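MGS-M5 (Unidentified, PDB 4Q3N) probably catalyses the NAD-dependent interconversion of L-lactate and pyruvate as an L-lactate dehydrogenase assembled from four copies of the chain. Local coordinates at residues D149-R154 and R166-I172; F181-N186 and L288-E294; I255-N259 and V269-A275. One frame throughout, in Å; residues are numbered along the deposited sequence. Where two conformers were deposited one is given.

Overall arrangement
Three contacts within the C-terminal alpha/beta domain illustrate how chemistry follows the elements joined as well as depth. Contact 3, whose centre lies about 10 Å from the centre of the chain, is buried and rests on backbone hydrogen bonds between two hairpin strands. Contact 1 is also buried, but there a helix meets a strand, and helix side chains bond backbone atoms of the strand. Contact 2 is partly buried, its centre about 21 Å from that of the chain; a carboxylate gripped by a serine does much of its work, with one bridging water beside it. Contacts 1 and 2 share one sheet; contact 3 is nested in the loop that contact 2 closes.

Contact 1: D149-R154 and R166-I172; sequences DTARLR and RNVHAYI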
loop_
_atom_site.group_PDB
_atom_site.type_symbol
_atom_site.label_atom_id
_atom_site.label_comp_id
_atom_site.label_asym_id
_atom_site.label_seq_id
_atom_site.Cartn_x
_atom_site.Cartn_y
_atom_site.Cartn_z
ATOM N N ASP A 149 -10.562 -10.989 -19.215
ATOM C CA ASP A 149 -10.257 -12.264 -19.861
ATOM C C ASP A 149 -8.743 -12.537 -19.759
ATOM O O ASP A 149 -8.309 -13.661 -19.570
ATOM C CB ASP A 149 -10.689 -12.270 -21.341
ATOM C CG ASP A 149 -12.154 -11.850 -21.519
ATOM O OD1 ASP A 149 -13.008 -12.702 -21.365
ATOM O OD2 ASP A 149 -12.440 -10.646 -21.672
ATOM N N THR A 150 -7.977 -11.490 -19.933
ATOM C CA THR A 150 -6.509 -11.564 -19.861
ATOM C C THR A 150 -6.029 -11.941 -18.431
ATOM O O THR A 150 -5.157 -12.819 -18.256
ATOM C CB THR A 150 -5.887 -10.227 -20.308
ATOM O OG1 THR A 150 -6.123 -10.066 -21.739
ATOM C CG2 THR A 150 -4.344 -10.208 -20.016
ATOM N N ALA A 151 -6.633 -11.335 -17.415
ATOM C CA ALA A 151 -6.322 -11.721 -16.037
ATOM C C ALA A 151 -6.686 -13.175 -15.779
ATOM O O ALA A 151 -6.017 -13.857 -15.026
ATOM C CB ALA A 151 -7.061 -10.820 -15.024
ATOM N N ARG A 152 -7.789 -13.647 -16.358
ATOM C CA ARG A 152 -8.165 -15.037 -16.220
ATOM C C ARG A 152 -7.129 -15.950 -16.855
ATOM O O ARG A 152 -6.773 -16.992 -16.319
ATOM C CB ARG A 152 -9.551 -15.286 -16.881
ATOM C CG ARG A 152 -10.688 -14.602 -16.119
ATOM C CD ARG A 152 -12.064 -14.820 -16.815
ATOM N NE ARG A 152 -13.170 -14.453 -15.924
ATOM C CZ ARG A 152 -14.278 -13.875 -16.363
ATOM N NH1 ARG A 152 -14.437 -13.568 -17.676
ATOM N NH2 ARG A 152 -15.208 -13.589 -15.502
ATOM N N LEU A 153 -6.729 -15.600 -18.066
ATOM C CA LEU A 153 -5.674 -16.343 -18.771
ATOM C C LEU A 153 -4.383 -16.443 -17.925
ATOM O O LEU A 153 -3.798 -17.518 -17.781
ATOM C CB LEU A 153 -5.323 -15.637 -20.085
ATOM C CG LEU A 153 -4.152 -16.185 -20.907
ATOM C CD1 LEU A 153 -4.531 -17.564 -21.475
ATOM C CD2 LEU A 153 -3.809 -15.246 -22.053
ATOM N N ARG A 154 -3.934 -15.313 -17.385
ATOM C CA ARG A 154 -2.728 -15.302 -16.551
ATOM C C ARG A 154 -2.910 -16.183 -15.322
ATOM O O ARG A 154 -2.031 -16.993 -14.985
ATOM C CB ARG A 154 -2.381 -13.867 -16.142
ATOM C CG ARG A 154 -2.235 -12.938 -17.334
ATOM C CD ARG A 154 -2.155 -11.500 -16.872
ATOM N NE ARG A 154 -0.825 -11.176 -16.389
ATOM C CZ ARG A 154 -0.464 -9.966 -15.976
ATOM N NH1 ARG A 154 -1.336 -8.966 -16.004
ATOM N NH2 ARG A 154 0.783 -9.755 -15.580
ATOM N N ARG A 166 1.408 -12.481 -12.046
ATOM C CA ARG A 166 1.811 -11.116 -12.492
ATOM C C ARG A 166 3.097 -11.188 -13.331
ATOM O O ARG A 166 3.475 -10.220 -13.967
ATOM C CB ARG A 166 1.974 -10.183 -11.282
ATOM C CG ARG A 166 0.593 -9.962 -10.581
ATOM C CD ARG A 166 0.744 -9.347 -9.200
ATOM N NE ARG A 166 1.706 -10.066 -8.369
ATOM C CZ ARG A 166 2.043 -9.680 -7.152
ATOM N NH1 ARG A 166 1.437 -8.626 -6.598
ATOM N NH2 ARG A 166 2.941 -10.374 -6.482
ATOM N N ASN A 167 3.738 -12.354 -13.372
ATOM C CA ASN A 167 4.924 -12.551 -14.228
ATOM C C ASN A 167 4.511 -13.173 -15.569
ATOM O O ASN A 167 5.350 -13.429 -16.410
ATOM C CB ASN A 167 5.942 -13.518 -13.584
ATOM C CG ASN A 167 7.031 -12.831 -12.799
ATOM O OD1 ASN A 167 7.418 -11.665 -13.034
ATOM N ND2 ASN A 167 7.541 -13.556 -11.848
ATOM N N VAL A 168 3.214 -13.457 -15.740
ATOM C CA VAL A 168 2.732 -14.108 -16.951
ATOM C C VAL A 168 2.253 -13.060 -17.919
ATOM O O VAL A 168 1.326 -12.336 -17.621
ATOM C CB VAL A 168 1.590 -15.129 -16.628
ATOM C CG1 VAL A 168 1.008 -15.729 -17.947
ATOM C CG2 VAL A 168 2.141 -16.261 -15.703
ATOM N N HIS A 169 2.906 -12.932 -19.072
ATOM C CA HIS A 169 2.604 -11.797 -19.945
ATOM C C HIS A 169 2.025 -12.304 -21.251
ATOM O O HIS A 169 2.771 -12.618 -22.177
ATOM C CB HIS A 169 3.834 -10.985 -20.238
ATOM C CG HIS A 169 4.571 -10.597 -19.001
ATOM N ND1 HIS A 169 3.971 -9.884 -17.983
ATOM C CD2 HIS A 169 5.848 -10.835 -18.608
ATOM C CE1 HIS A 169 4.858 -9.668 -17.026
ATOM N NE2 HIS A 169 5.995 -10.249 -17.373
ATOM N N ALA A 170 0.703 -12.367 -21.312
ATOM C CA ALA A 170 -0.008 -12.943 -22.435
ATOM C C ALA A 170 -1.370 -12.246 -22.450
ATOM O O ALA A 170 -1.826 -11.817 -21.374
ATOM C CB ALA A 170 -0.170 -14.466 -22.251
ATOM N N TYR A 171 -1.975 -12.115 -23.639
ATOM C CA TYR A 171 -3.213 -11.353 -23.842
ATOM C C TYR A 171 -4.303 -12.245 -24.418
ATOM O O TYR A 171 -4.024 -13.153 -25.234
ATOM C CB TYR A 171 -3.035 -10.176 -24.812
ATOM C CG TYR A 171 -1.976 -9.137 -24.427
ATOM C CD1 TYR A 171 -1.957 -8.537 -23.167
ATOM C CD2 TYR A 171 -1.000 -8.775 -25.327
ATOM C CE1 TYR A 171 -0.966 -7.600 -22.824
ATOM C CE2 TYR A 171 0.001 -7.833 -25.005
ATOM C CZ TYR A 171 -0.001 -7.251 -23.753
ATOM O OH TYR A 171 0.989 -6.352 -23.456
ATOM N N ILE A 172 -5.529 -11.955 -24.011
ATOM C CA ILE A 172 -6.713 -12.305 -24.780
ATOM C C ILE A 172 -7.071 -11.098 -25.624
ATOM O O ILE A 172 -7.092 -9.980 -25.086
ATOM C CB ILE A 172 -7.900 -12.651 -23.873
ATOM C CG1 ILE A 172 -7.514 -13.817 -22.971
ATOM C CG2 ILE A 172 -9.201 -12.934 -24.734
ATOM C CD1 ILE A 172 -7.477 -15.232 -23.731
#
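T150 and I172 join helix 147-161 to strand 168-173, a helix-on-sheet packing in the C-terminal alpha/beta domain of the lactate/malate dehydrogenase fold. Polar contacts mark each end of the interface. At one end I172 N donates to T150 OG1 over 3.0 Å, with an angle of 162° at the hydrogen. The T150 hydroxyl lies anti to its own carbonyl carbon (chi1 -69°), beside the helix backbone, from where it also bonds T146 O one turn earlier. A single buried hydroxyl thus ties the strand to the helix. At the other end, in the conformer given of the two deposited, R154 bends at chi3 (79°) and reaches the strand backbone: its NE donates to V168 O at 2.7 Å. The carbonyl is approached almost end-on, but the bond is bent at the hydrogen and the oxygen is tilted from the guanidinium plane; NE has a second, weak bond to S165 O.

Apolar contacts fill the space between these ends. L153 CB leaves the helix toward the strand, and CD2 lies 3.7 Å from A170 CB and 4.0 Å from I172 CD1. I172 in turn packs against D149 on the helix: its CG2 meets D149 CB at 3.8 Å, whereas its CG1 rests on D149 O at 3.5 Å. The D149 carboxylate itself leads away to H176. Behind this layer, helix 206-227 touches L153 through I212 and I172 through V216. Beyond the strand lies another subunit, where H169 stacks on H169 of that neighbouring copy. T150 plays a double part, for while OG1 serves the I172 amide, the methyl CG2 leans on the A170 carbonyl, 3.3 Å from A170 O, and reaches the edge of the Y171 ring.

Contact 2: F181-N186 and L288-E294; sequences FVCWSN and LKLNEKE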
loop_
_atom_site.group_PDB
_atom_site.type_symbol
_atom_site.label_atom_id
_atom_site.label_comp_id
_atom_site.label_asym_id
_atom_site.label_seq_id
_atom_site.Cartn_x
_atom_site.Cartn_y
_atom_site.Cartn_z
ATOM N N PHE A 181 -9.772 -14.601 -28.478
ATOM C CA PHE A 181 -8.796 -15.644 -28.760
ATOM C C PHE A 181 -7.501 -15.313 -28.019
ATOM O O PHE A 181 -7.277 -14.159 -27.613
ATOM C CB PHE A 181 -8.536 -15.765 -30.276
ATOM C CG PHE A 181 -7.898 -14.518 -30.879
ATOM C CD1 PHE A 181 -8.700 -13.447 -31.279
ATOM C CD2 PHE A 181 -6.512 -14.414 -31.013
ATOM C CE1 PHE A 181 -8.131 -12.292 -31.797
ATOM C CE2 PHE A 181 -5.916 -13.272 -31.535
ATOM C CZ PHE A 181 -6.727 -12.200 -31.944
ATOM N N VAL A 182 -6.663 -16.321 -27.799
ATOM C CA VAL A 182 -5.400 -16.101 -27.110
ATOM C C VAL A 182 -4.355 -15.730 -28.123
ATOM O O VAL A 182 -4.230 -16.369 -29.148
ATOM C CB VAL A 182 -4.878 -17.360 -26.375
ATOM C CG1 VAL A 182 -3.607 -17.024 -25.561
ATOM C CG2 VAL A 182 -5.940 -17.978 -25.512
ATOM N N CYS A 183 -3.564 -14.725 -27.819
ATOM C CA CYS A 183 -2.428 -14.445 -28.676
ATOM C C CYS A 183 -1.228 -15.273 -28.165
ATOM O O CYS A 183 -0.417 -14.792 -27.360
ATOM C CB CYS A 183 -2.137 -12.934 -28.663
ATOM S SG CYS A 183 -0.735 -12.490 -29.654
ATOM N N TRP A 184 -1.141 -16.536 -28.577
ATOM C CA TRP A 184 -0.025 -17.368 -28.115
ATOM C C TRP A 184 1.324 -16.984 -28.739
ATOM O O TRP A 184 2.343 -17.339 -28.191
ATOM C CB TRP A 184 -0.292 -18.859 -28.406
ATOM C CG TRP A 184 -1.461 -19.465 -27.589
ATOM C CD1 TRP A 184 -2.627 -20.031 -28.074
ATOM C CD2 TRP A 184 -1.515 -19.600 -26.169
ATOM N NE1 TRP A 184 -3.405 -20.481 -27.032
ATOM C CE2 TRP A 184 -2.759 -20.229 -25.850
ATOM C CE3 TRP A 184 -0.643 -19.238 -25.127
ATOM C CZ2 TRP A 184 -3.138 -20.521 -24.537
ATOM C CZ3 TRP A 184 -1.031 -19.499 -23.811
ATOM C CH2 TRP A 184 -2.276 -20.126 -23.525
ATOM N N SER A 185 1.336 -16.336 -29.915
ATOM C CA SER A 185 2.604 -16.056 -30.602
ATOM C C SER A 185 3.413 -14.997 -29.841
ATOM O O SER A 185 4.639 -14.893 -30.027
ATOM C CB SER A 185 2.361 -15.572 -32.026
ATOM O OG SER A 185 1.603 -14.356 -31.986
ATOM N N ASN A 186 2.723 -14.183 -29.057
ATOM C CA ASN A 186 3.362 -13.112 -28.244
ATOM C C ASN A 186 3.085 -13.312 -26.763
ATOM O O ASN A 186 2.464 -12.462 -26.126
ATOM C CB ASN A 186 2.845 -11.721 -28.633
ATOM C CG ASN A 186 3.347 -11.241 -29.978
ATOM O OD1 ASN A 186 4.165 -10.327 -30.047
ATOM N ND2 ASN A 186 2.845 -11.834 -31.060
ATOM N N LEU A 288 0.906 -5.707 -32.262
ATOM C CA LEU A 288 1.659 -6.959 -32.203
ATOM C C LEU A 288 1.773 -7.583 -33.571
ATOM O O LEU A 288 0.859 -7.444 -34.386
ATOM C CB LEU A 288 0.975 -7.984 -31.270
ATOM C CG LEU A 288 0.743 -7.446 -29.854
ATOM C CD1 LEU A 288 -0.187 -8.458 -29.116
ATOM C CD2 LEU A 288 2.126 -7.268 -29.134
ATOM N N LYS A 289 2.869 -8.305 -33.822
ATOM C CA LYS A 289 2.962 -9.153 -35.032
ATOM C C LYS A 289 2.154 -10.427 -34.762
ATOM O O LYS A 289 2.582 -11.276 -33.994
ATOM C CB LYS A 289 4.426 -9.517 -35.387
ATOM C CG LYS A 289 5.302 -8.411 -35.993
ATOM C CD LYS A 289 6.560 -9.036 -36.677
ATOM C CE LYS A 289 7.188 -8.149 -37.768
ATOM N NZ LYS A 289 8.177 -7.104 -37.316
ATOM N N LEU A 290 0.994 -10.575 -35.394
ATOM C CA LEU A 290 0.142 -11.737 -35.147
ATOM C C LEU A 290 0.509 -12.812 -36.122
ATOM O O LEU A 290 0.920 -12.486 -37.230
ATOM C CB LEU A 290 -1.344 -11.382 -35.310
ATOM C CG LEU A 290 -1.846 -10.339 -34.337
ATOM C CD1 LEU A 290 -3.396 -10.125 -34.516
ATOM C CD2 LEU A 290 -1.491 -10.668 -32.892
ATOM N N ASN A 291 0.338 -14.088 -35.761
ATOM C CA ASN A 291 0.566 -15.112 -36.781
ATOM C C ASN A 291 -0.697 -15.246 -37.622
ATOM O O ASN A 291 -1.694 -14.585 -37.371
ATOM C CB ASN A 291 1.024 -16.457 -36.178
ATOM C CG ASN A 291 -0.016 -17.113 -35.288
ATOM O OD1 ASN A 291 -1.194 -16.814 -35.365
ATOM N ND2 ASN A 291 0.436 -18.022 -34.421
ATOM N N GLU A 292 -0.649 -16.079 -38.637
ATOM C CA GLU A 292 -1.748 -16.189 -39.600
ATOM C C GLU A 292 -3.076 -16.571 -38.943
ATOM O O GLU A 292 -4.128 -15.981 -39.230
ATOM C CB GLU A 292 -1.349 -17.201 -40.668
ATOM C CG GLU A 292 -2.377 -17.497 -41.709
ATOM C CD GLU A 292 -1.859 -18.501 -42.747
ATOM O OE1 GLU A 292 -0.619 -18.697 -42.819
ATOM O OE2 GLU A 292 -2.690 -19.086 -43.481
ATOM N N LYS A 293 -3.032 -17.558 -38.057
ATOM C CA LYS A 293 -4.227 -17.954 -37.318
ATOM C C LYS A 293 -4.825 -16.790 -36.515
ATOM O O LYS A 293 -6.010 -16.498 -36.618
ATOM C CB LYS A 293 -3.903 -19.124 -36.391
ATOM C CG LYS A 293 -5.043 -19.529 -35.468
ATOM C CD LYS A 293 -4.679 -20.765 -34.636
ATOM C CE LYS A 293 -5.771 -21.089 -33.598
ATOM N NZ LYS A 293 -5.537 -22.331 -32.794
ATOM N N GLU A 294 -3.997 -16.107 -35.731
ATOM C CA GLU A 294 -4.471 -15.015 -34.861
ATOM C C GLU A 294 -5.025 -13.849 -35.683
ATOM O O GLU A 294 -6.023 -13.217 -35.320
ATOM C CB GLU A 294 -3.306 -14.531 -33.973
ATOM C CG GLU A 294 -2.859 -15.566 -33.002
ATOM C CD GLU A 294 -1.439 -15.319 -32.485
ATOM O OE1 GLU A 294 -0.716 -14.458 -33.051
ATOM O OE2 GLU A 294 -1.038 -16.023 -31.539
HETATM O O HOH W 1 4.847 -8.526 -31.826
#
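S185 meets E294 in a two-point grip: S185 OG donates to E294 OE1 at 2.6 Å and S185 N to E294 OE2 at 2.9 Å. Both bonds use syn lone pairs of the carboxylate, holding it against the chain just after the inverse gamma turn centred on C183. The serine hydroxyl reaches it from between the backbone N and the carbonyl carbon (chi1 61°). The same hydroxyl accepts from N186 ND2, whose amide also donates to K289 O at 3.0 Å, with both partners near the amide plane. On the other side of that amide, N186 OD1 takes a water that in turn accepts from K289 N.

Apolar packing comes from C183, whose SG is 3.8 Å from L290 CD2 and touches L288 as well. The F181 ring lies across the E294 side chain at about a right angle, F181 CE2 3.8 Å from E294 CB, with CZ also near the backbone E294 O.

E294 OE1 also accepts N291 N (2.9 Å), from above the carboxylate plane, and N291 OD1 takes E294 N (2.9 Å). These reciprocal bonds form the capping box that starts helix 292-311, with N291 as its N-cap.

Contact 3: I255-N259 and V269-A275; sequences ISVLN and VYIGLPA
A chi1 of -97°, away from the usual staggered positions, lays the Y270 ring across the backbone of V257 and L258, while the CG of L258 stands opposite the backbone N (chi1 -177°), which carries its CD1 toward the V269 backbone and the rim of the ring. The setting is a beta hairpin, strands 251-258 and 270-278, within the three-stranded antiparallel sheet completed by strand 281-285. The strand backbone itself sets L258 CB over the ring face, in a CH-pi contact 4.1 Å from the centroid of the Y270 ring, 25° off the normal, and L258 N sits 3.6 Å above the ring plane. S256 O instead meets the ring edge, 3.5 Å from Y270 CD2. The phenol OH leaves the hairpin to bond V141 O. Replacing Y270 with an alanine would probably uncover the L258 backbone and leave V141 O without its hydroxyl partner.

Backbone bonds hold the strands in register. I255 pairs with L273 and V257 with I271 as hydrogen-bonded pairs, each bonded in both directions; I271 N to V257 O, for example, measures 2.9 Å. N259 N adds a bond to V269 O at 3.0 Å. S256 faces G272 in a non-hydrogen-bonded pair, and G272 CA makes a CA-H...O contact with I255 O at 3.3 Å.

The other sheet face, that of I255, V257, I271 and L273, is aliphatic. Helix 292-311 covers I271, and strand 281-285 touches V257 and L273. V257 CG2 packs 3.9 Å from L273 CB, and at the far end I255 CG1 lies 4.0 Å from A275 CB.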
loop_
_atom_site.group_PDB
_atom_site.type_symbol
_atom_site.label_atom_id
_atom_site.label_comp_id
_atom_site.label_asym_id
_atom_site.label_seq_id
_atom_site.Cartn_x
_atom_site.Cartn_y
_atom_site.Cartn_z
ATOM N N ILE A 255 -7.624 -3.519 -23.748
ATOM C CA ILE A 255 -8.910 -2.861 -23.489
ATOM C C ILE A 255 -9.612 -2.701 -24.808
ATOM O O ILE A 255 -8.991 -2.907 -25.856
ATOM C CB ILE A 255 -8.725 -1.470 -22.842
ATOM C CG1 ILE A 255 -7.620 -0.688 -23.569
ATOM C CG2 ILE A 255 -8.244 -1.621 -21.412
ATOM C CD1 ILE A 255 -7.665 0.812 -23.297
ATOM N N SER A 256 -10.904 -2.350 -24.765
ATOM C CA SER A 256 -11.657 -1.998 -25.957
ATOM C C SER A 256 -11.217 -0.644 -26.494
ATOM O O SER A 256 -11.379 0.364 -25.812
ATOM C CB SER A 256 -13.171 -1.954 -25.686
ATOM O OG SER A 256 -13.691 -3.193 -25.246
ATOM N N VAL A 257 -10.703 -0.620 -27.724
ATOM C CA VAL A 257 -10.246 0.634 -28.353
ATOM C C VAL A 257 -10.619 0.618 -29.804
ATOM O O VAL A 257 -10.854 -0.463 -30.392
ATOM C CB VAL A 257 -8.710 0.818 -28.247
ATOM C CG1 VAL A 257 -8.331 1.207 -26.840
ATOM C CG2 VAL A 257 -7.984 -0.480 -28.681
ATOM N N LEU A 258 -10.655 1.802 -30.405
ATOM C CA LEU A 258 -11.021 1.910 -31.806
ATOM C C LEU A 258 -9.833 1.451 -32.649
ATOM O O LEU A 258 -8.773 2.108 -32.625
ATOM C CB LEU A 258 -11.398 3.342 -32.168
ATOM C CG LEU A 258 -11.868 3.536 -33.621
ATOM C CD1 LEU A 258 -13.304 2.889 -33.841
ATOM C CD2 LEU A 258 -11.867 5.020 -34.049
ATOM N N ASN A 259 -9.993 0.366 -33.405
ATOM C CA ASN A 259 -8.860 -0.135 -34.209
ATOM C C ASN A 259 -8.289 0.954 -35.113
ATOM O O ASN A 259 -7.104 1.299 -35.018
ATOM C CB ASN A 259 -9.246 -1.329 -35.078
ATOM C CG ASN A 259 -8.053 -1.813 -35.935
ATOM O OD1 ASN A 259 -6.956 -1.977 -35.421
ATOM N ND2 ASN A 259 -8.261 -1.986 -37.235
ATOM N N VAL A 269 -14.386 -0.333 -35.613
ATOM C CA VAL A 269 -14.879 -1.111 -34.491
ATOM C C VAL A 269 -14.053 -0.833 -33.279
ATOM O O VAL A 269 -12.843 -0.559 -33.398
ATOM C CB VAL A 269 -14.811 -2.633 -34.703
ATOM C CG1 VAL A 269 -15.816 -3.089 -35.733
ATOM C CG2 VAL A 269 -13.400 -3.071 -35.106
ATOM N N TYR A 270 -14.684 -0.911 -32.107
ATOM C CA TYR A 270 -13.956 -0.976 -30.861
ATOM C C TYR A 270 -13.732 -2.441 -30.657
ATOM O O TYR A 270 -14.651 -3.255 -30.916
ATOM C CB TYR A 270 -14.742 -0.366 -29.709
ATOM C CG TYR A 270 -14.356 1.079 -29.415
ATOM C CD1 TYR A 270 -14.758 2.115 -30.276
ATOM C CD2 TYR A 270 -13.593 1.406 -28.284
ATOM C CE1 TYR A 270 -14.428 3.446 -30.009
ATOM C CE2 TYR A 270 -13.270 2.752 -27.991
ATOM C CZ TYR A 270 -13.676 3.751 -28.867
ATOM O OH TYR A 270 -13.356 5.065 -28.612
ATOM N N ILE A 271 -12.525 -2.801 -30.235
ATOM C CA ILE A 271 -12.184 -4.213 -30.075
ATOM C C ILE A 271 -11.014 -4.355 -29.092
ATOM O O ILE A 271 -10.272 -3.403 -28.885
ATOM C CB ILE A 271 -11.857 -4.825 -31.481
ATOM C CG1 ILE A 271 -11.807 -6.354 -31.456
ATOM C CG2 ILE A 271 -10.613 -4.155 -32.073
ATOM C CD1 ILE A 271 -11.712 -6.935 -32.907
ATOM N N GLY A 272 -10.905 -5.505 -28.433
ATOM C CA GLY A 272 -9.923 -5.698 -27.364
ATOM C C GLY A 272 -8.508 -5.818 -27.945
ATOM O O GLY A 272 -8.193 -6.770 -28.685
ATOM N N LEU A 273 -7.681 -4.811 -27.666
ATOM C CA LEU A 273 -6.292 -4.757 -28.137
ATOM C C LEU A 273 -5.431 -4.177 -27.022
ATOM O O LEU A 273 -5.912 -3.388 -26.214
ATOM C CB LEU A 273 -6.163 -3.889 -29.414
ATOM C CG LEU A 273 -6.988 -4.387 -30.620
ATOM C CD1 LEU A 273 -7.030 -3.271 -31.703
ATOM C CD2 LEU A 273 -6.422 -5.735 -31.202
ATOM N N PRO A 274 -4.140 -4.546 -26.988
ATOM C CA PRO A 274 -3.265 -3.938 -25.974
ATOM C C PRO A 274 -3.067 -2.443 -26.281
ATOM O O PRO A 274 -2.829 -2.059 -27.418
ATOM C CB PRO A 274 -1.958 -4.726 -26.110
ATOM C CG PRO A 274 -1.931 -5.206 -27.541
ATOM C CD PRO A 274 -3.411 -5.410 -27.938
ATOM N N ALA A 275 -3.173 -1.605 -25.269
ATOM C CA ALA A 275 -3.048 -0.180 -25.505
ATOM C C ALA A 275 -2.304 0.476 -24.354
ATOM O O ALA A 275 -2.332 -0.010 -23.223
ATOM C CB ALA A 275 -4.474 0.470 -25.702
#